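Local coordinates for succinate-semialdehyde dehydrogenase (NAD(P)(+)) (Marinobacter aquaeolei, PDB 3RH9), which probably oxidises succinate semialdehyde to succinate with a nicotinamide cofactor, as a member of the aldehyde dehydrogenase family, at residues C96-K101 and P187-A192; I164-S169 and G463-L468. One frame throughout, in Å; residues are numbered along the deposited sequence.

Interaction 1 of 2, residues C96-K101 and P187-A192; sequences CMEHGK and PLTMIA
Glu-98 reaches across from the end of helix 88-99 and grips the amino-terminal turn of helix 188-197 with both carboxylate oxygens. The bond from CA to CB is aimed at residues 187-192, and CG stands between the backbone N and the carbonyl carbon (chi1 68°); from there the chain runs extended, so that CB and CG bridge the gap and only the head group meets residues 187-189. Glu-98 CD lies 3.7 Å from both Leu-188 N and Thr-189 N, which places the carboxylate before these two consecutive amides. Glu-98 OE1 takes the first, Leu-188 N, at 2.9 Å through its syn lone pair. Leu-188 CB and CG and Pro-187 CD lie beside the same oxygen. Glu-98 OE2 receives two donors from Thr-189: the backbone N at 2.8 Å on the syn side, 27° out of the carboxylate plane, and OG1 at 2.6 Å on the anti side, 23° out of it. Both come from the same face of that plane, and the hydrogen bond from Thr-189 N is more bent than that from Leu-188 N. Three donors thus fix the rotation of a buried carboxylate, and its negative charge would probably be favoured by the positive end of the helix dipole. Helix 188-197 links the parallel neighbours 178-181 and 207-209 in a beta-alpha-beta crossover. Around the polar grip, Leu-188 packs on Ile-94 of helix 88-99 and on Ile-40, Ala-41 and Val-43 of strand 39-44, while Pro-187 and Glu-98 lean on Val-31 of strand 28-32.

Interaction 2 of 2, residues I164-S169 and G463-L468; sequences IAKKLS and GREGGL
Lys-167 and Glu-465 meet in a buried salt bridge, with Lys-167 NZ 2.7 Å from Glu-465 OE2. Helix 162-174 belongs to the beta-alpha-beta crossover joining parallel strands 151-154 and 178-181 of a Rossmann-like sheet, and Glu-465 comes from the chain just beyond strand 461-462 at the edge of that sheet. NZ meets OE2 on its syn side, 28° out of the carboxylate plane. The lysine chain runs straight to CE and then bends (chi4 -61°), which turns NZ back onto the oxygen, and the Lys-167 methylenes run past OE2 on the way. On the other oxygen, Lys-166 contributes its aliphatic part: its CB and CD lie beside Glu-465 OE1.

Farther out, the hydroxyls of Ser-231 and Thr-233 also bond Lys-167 NZ, while Glu-465 OE1 lies close to OE2 of Glu-256, the predicted active-site residue. This lysine and glutamate pair beside that acid is consistent with the proton-relay network proposed for related aldehyde dehydrogenases. With an alanine in place of Glu-465, Lys-167 NZ would probably be left without its carboxylate mate, keeping the two hydroxyls among the partners described, and a gap would open beside the Lys-166 methylenes. The adjoining Arg-464 ties this chain to the dimer partner, its NH2 making a salt bridge to Glu-476 OE1 and a hydrogen bond to Ala-477 O of the second subunit.

The extended Lys-166 chain crosses the glutamate at about a right angle and carries its amine past it, leaving Lys-166 NZ 4.5 Å from Glu-465 OE1, too long for a salt bridge, though the opposite charges probably still attract.

In the fold
Both contacts are buried and each centres on one glutamate, yet their partners differ. In interaction 1 the carboxylate accepts from neutral backbone and hydroxyl donors, joining two helices away from the predicted active site. Interaction 2 pairs its carboxylate with a lysine, joins helix 162-174 to the chain between strand 461-462 and helix 467-471, and lies beside the predicted catalytic glutamate; its 463-468 side also reaches the second subunit, whereas no other chain of the assembly touches interaction 1. Their centres are about 21 Å apart, and no helix is shared. Helices 188-197 and 162-174 are nevertheless packed together: Met-190 CE lies 3.7 Å from Ile-164 CG1, a nonpolar touch between two crossover helices.

Interaction 1 of 2, residues C96-K101 and P187-A192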
loop_
_atom_site.group_PDB
_atom_site.type_symbol
_atom_site.label_atom_id
_atom_site.label_comp_id
_atom_site.label_asym_id
_atom_site.label_seq_id
_atom_site.Cartn_x
_atom_site.Cartn_y
_atom_site.Cartn_z
ATOM N N CYS A 96 -17.469 -3.276 -28.243
ATOM C CA CYS A 96 -18.903 -3.454 -28.289
ATOM C C CYS A 96 -19.287 -4.923 -28.431
ATOM O O CYS A 96 -20.165 -5.433 -27.718
ATOM C CB CYS A 96 -19.470 -2.673 -29.465
ATOM S SG CYS A 96 -21.225 -2.902 -29.685
HETATM N N MSE A 97 -18.633 -5.608 -29.360
HETATM C CA MSE A 97 -19.065 -6.948 -29.699
HETATM C C MSE A 97 -18.762 -7.972 -28.626
HETATM O O MSE A 97 -19.518 -8.928 -28.464
HETATM C CB MSE A 97 -18.494 -7.384 -31.038
HETATM C CG MSE A 97 -19.260 -6.789 -32.204
HETATM SE SE MSE A 97 -18.260 -6.868 -33.876
HETATM C CE MSE A 97 -19.618 -6.088 -35.075
ATOM N N GLU A 98 -17.671 -7.782 -27.891
ATOM C CA GLU A 98 -17.282 -8.777 -26.893
ATOM C C GLU A 98 -17.861 -8.489 -25.503
ATOM O O GLU A 98 -18.099 -9.404 -24.723
ATOM C CB GLU A 98 -15.758 -8.943 -26.839
ATOM C CG GLU A 98 -15.027 -7.740 -26.313
ATOM C CD GLU A 98 -13.518 -7.950 -26.281
ATOM O OE1 GLU A 98 -13.064 -9.095 -26.529
ATOM O OE2 GLU A 98 -12.785 -6.973 -26.009
ATOM N N HIS A 99 -18.093 -7.217 -25.218
ATOM C CA HIS A 99 -18.673 -6.786 -23.947
ATOM C C HIS A 99 -20.196 -6.692 -23.994
ATOM O O HIS A 99 -20.869 -7.190 -23.110
ATOM C CB HIS A 99 -18.093 -5.431 -23.551
ATOM C CG HIS A 99 -18.623 -4.889 -22.262
ATOM N ND1 HIS A 99 -19.667 -3.991 -22.207
ATOM C CD2 HIS A 99 -18.229 -5.087 -20.980
ATOM C CE1 HIS A 99 -19.903 -3.671 -20.948
ATOM N NE2 HIS A 99 -19.043 -4.319 -20.182
ATOM N N GLY A 100 -20.732 -6.053 -25.027
ATOM C CA GLY A 100 -22.165 -5.896 -25.162
ATOM C C GLY A 100 -22.533 -4.426 -25.153
ATOM O O GLY A 100 -23.524 -4.012 -25.745
ATOM N N LYS A 101 -21.722 -3.641 -24.463
ATOM C CA LYS A 101 -21.847 -2.189 -24.434
ATOM C C LYS A 101 -22.102 -1.610 -25.840
ATOM O O LYS A 101 -21.538 -2.079 -26.825
ATOM C CB LYS A 101 -20.544 -1.626 -23.866
ATOM C CG LYS A 101 -20.634 -0.259 -23.239
ATOM C CD LYS A 101 -19.246 0.181 -22.757
ATOM C CE LYS A 101 -18.556 -0.956 -22.001
ATOM N NZ LYS A 101 -17.471 -0.505 -21.092
ATOM N N PRO A 187 -10.776 -10.312 -24.310
ATOM C CA PRO A 187 -9.363 -10.272 -24.684
ATOM C C PRO A 187 -9.124 -9.465 -25.963
ATOM O O PRO A 187 -8.014 -9.000 -26.193
ATOM C CB PRO A 187 -9.037 -11.736 -24.960
ATOM C CG PRO A 187 -10.338 -12.482 -24.901
ATOM C CD PRO A 187 -11.437 -11.504 -24.854
ATOM N N LEU A 188 -10.150 -9.298 -26.784
ATOM C CA LEU A 188 -9.947 -8.756 -28.122
ATOM C C LEU A 188 -9.656 -7.264 -28.106
ATOM O O LEU A 188 -8.966 -6.743 -28.987
ATOM C CB LEU A 188 -11.146 -9.053 -29.033
ATOM C CG LEU A 188 -11.680 -10.488 -29.002
ATOM C CD1 LEU A 188 -13.005 -10.551 -29.731
ATOM C CD2 LEU A 188 -10.663 -11.489 -29.562
ATOM N N THR A 189 -10.195 -6.568 -27.116
ATOM C CA THR A 189 -9.943 -5.149 -27.030
ATOM C C THR A 189 -8.473 -5.039 -26.691
ATOM O O THR A 189 -7.777 -4.153 -27.176
ATOM C CB THR A 189 -10.828 -4.470 -25.974
ATOM O OG1 THR A 189 -12.179 -4.496 -26.426
ATOM C CG2 THR A 189 -10.442 -3.028 -25.785
HETATM N N MSE A 190 -8.003 -5.974 -25.872
HETATM C CA MSE A 190 -6.620 -5.963 -25.438
HETATM C C MSE A 190 -5.711 -6.231 -26.632
HETATM O O MSE A 190 -4.698 -5.547 -26.838
HETATM C CB MSE A 190 -6.382 -6.995 -24.333
HETATM C CG MSE A 190 -5.098 -6.736 -23.559
HETATM SE SE MSE A 190 -5.163 -4.939 -22.769
HETATM C CE MSE A 190 -3.295 -4.493 -22.837
ATOM N N ILE A 191 -6.077 -7.230 -27.419
ATOM C CA ILE A 191 -5.293 -7.542 -28.592
ATOM C C ILE A 191 -5.215 -6.320 -29.511
ATOM O O ILE A 191 -4.139 -5.971 -29.997
ATOM C CB ILE A 191 -5.824 -8.791 -29.314
ATOM C CG1 ILE A 191 -5.634 -10.009 -28.415
ATOM C CG2 ILE A 191 -5.073 -9.005 -30.609
ATOM C CD1 ILE A 191 -6.190 -11.265 -28.979
ATOM N N ALA A 192 -6.350 -5.653 -29.709
ATOM C CA ALA A 192 -6.411 -4.462 -30.555
ATOM C C ALA A 192 -5.484 -3.363 -30.050
ATOM O O ALA A 192 -4.739 -2.752 -30.822
ATOM C CB ALA A 192 -7.837 -3.949 -30.646
#

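Interaction 2 of 2, residues I164-S169 and G463-L468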
loop_
_atom_site.group_PDB
_atom_site.type_symbol
_atom_site.label_atom_id
_atom_site.label_comp_id
_atom_site.label_asym_id
_atom_site.label_seq_id
_atom_site.Cartn_x
_atom_site.Cartn_y
_atom_site.Cartn_z
ATOM N N ILE A 164 -7.172 -1.027 -18.131
ATOM C CA ILE A 164 -5.768 -1.154 -18.463
ATOM C C ILE A 164 -5.104 0.214 -18.642
ATOM O O ILE A 164 -3.933 0.380 -18.320
ATOM C CB ILE A 164 -5.563 -2.001 -19.717
ATOM C CG1 ILE A 164 -4.092 -2.411 -19.830
ATOM C CG2 ILE A 164 -6.019 -1.227 -20.938
ATOM C CD1 ILE A 164 -3.493 -2.945 -18.535
ATOM N N ALA A 165 -5.863 1.190 -19.135
ATOM C CA ALA A 165 -5.325 2.521 -19.416
ATOM C C ALA A 165 -4.857 3.217 -18.144
ATOM O O ALA A 165 -3.841 3.916 -18.150
ATOM C CB ALA A 165 -6.348 3.373 -20.137
ATOM N N LYS A 166 -5.610 3.025 -17.060
ATOM C CA LYS A 166 -5.258 3.588 -15.762
ATOM C C LYS A 166 -3.942 2.998 -15.277
ATOM O O LYS A 166 -3.104 3.695 -14.713
ATOM C CB LYS A 166 -6.342 3.308 -14.711
ATOM C CG LYS A 166 -7.735 3.870 -15.019
ATOM C CD LYS A 166 -8.763 3.318 -14.026
ATOM C CE LYS A 166 -10.100 4.045 -14.116
ATOM N NZ LYS A 166 -11.076 3.622 -13.039
ATOM N N LYS A 167 -3.757 1.707 -15.489
ATOM C CA LYS A 167 -2.602 1.046 -14.917
ATOM C C LYS A 167 -1.346 1.278 -15.741
ATOM O O LYS A 167 -0.265 1.449 -15.196
ATOM C CB LYS A 167 -2.856 -0.456 -14.747
ATOM C CG LYS A 167 -4.037 -0.803 -13.876
ATOM C CD LYS A 167 -4.092 -2.301 -13.593
ATOM C CE LYS A 167 -5.338 -2.657 -12.804
ATOM N NZ LYS A 167 -5.367 -1.966 -11.488
ATOM N N LEU A 168 -1.494 1.277 -17.059
ATOM C CA LEU A 168 -0.337 1.261 -17.942
ATOM C C LEU A 168 0.257 2.648 -18.119
ATOM O O LEU A 168 1.465 2.801 -18.205
ATOM C CB LEU A 168 -0.694 0.638 -19.282
ATOM C CG LEU A 168 0.497 0.411 -20.207
ATOM C CD1 LEU A 168 1.693 -0.091 -19.408
ATOM C CD2 LEU A 168 0.145 -0.537 -21.366
ATOM N N SER A 169 -0.596 3.661 -18.153
ATOM C CA SER A 169 -0.133 5.040 -18.161
ATOM C C SER A 169 0.762 5.360 -16.962
ATOM O O SER A 169 1.765 6.061 -17.101
ATOM C CB SER A 169 -1.316 5.990 -18.192
ATOM O OG SER A 169 -2.249 5.647 -17.188
ATOM N N GLY A 463 -4.683 1.411 -2.444
ATOM C CA GLY A 463 -4.007 2.270 -3.393
ATOM C C GLY A 463 -4.966 3.097 -4.222
ATOM O O GLY A 463 -6.187 2.921 -4.151
ATOM N N ARG A 464 -4.398 4.001 -5.014
ATOM C CA ARG A 464 -5.167 4.944 -5.815
ATOM C C ARG A 464 -4.649 4.976 -7.237
ATOM O O ARG A 464 -3.445 4.909 -7.471
ATOM C CB ARG A 464 -5.051 6.355 -5.231
ATOM C CG ARG A 464 -5.731 6.551 -3.881
ATOM C CD ARG A 464 -7.232 6.271 -3.946
ATOM N NE ARG A 464 -7.822 6.474 -2.635
ATOM C CZ ARG A 464 -8.034 5.512 -1.739
ATOM N NH1 ARG A 464 -7.738 4.240 -2.006
ATOM N NH2 ARG A 464 -8.555 5.835 -0.561
ATOM N N GLU A 465 -5.562 5.090 -8.190
ATOM C CA GLU A 465 -5.195 5.286 -9.582
ATOM C C GLU A 465 -5.666 6.669 -9.983
ATOM O O GLU A 465 -6.686 7.147 -9.495
ATOM C CB GLU A 465 -5.845 4.226 -10.464
ATOM C CG GLU A 465 -5.354 2.817 -10.182
ATOM C CD GLU A 465 -5.989 1.760 -11.088
ATOM O OE1 GLU A 465 -7.180 1.941 -11.464
ATOM O OE2 GLU A 465 -5.304 0.751 -11.406
ATOM N N GLY A 466 -4.926 7.308 -10.879
ATOM C CA GLY A 466 -5.263 8.644 -11.337
ATOM C C GLY A 466 -4.699 9.735 -10.443
ATOM O O GLY A 466 -4.310 9.487 -9.296
ATOM N N GLY A 467 -4.655 10.950 -10.975
ATOM C CA GLY A 467 -4.064 12.067 -10.267
ATOM C C GLY A 467 -2.615 11.810 -9.899
ATOM O O GLY A 467 -1.971 10.925 -10.443
ATOM N N LEU A 468 -2.116 12.584 -8.950
ATOM C CA LEU A 468 -0.751 12.468 -8.470
ATOM C C LEU A 468 -0.465 11.116 -7.882
ATOM O O LEU A 468 0.462 10.440 -8.298
ATOM C CB LEU A 468 -0.509 13.474 -7.361
ATOM C CG LEU A 468 0.972 13.755 -7.139
ATOM C CD1 LEU A 468 1.375 14.896 -8.074
ATOM C CD2 LEU A 468 1.272 14.095 -5.666
#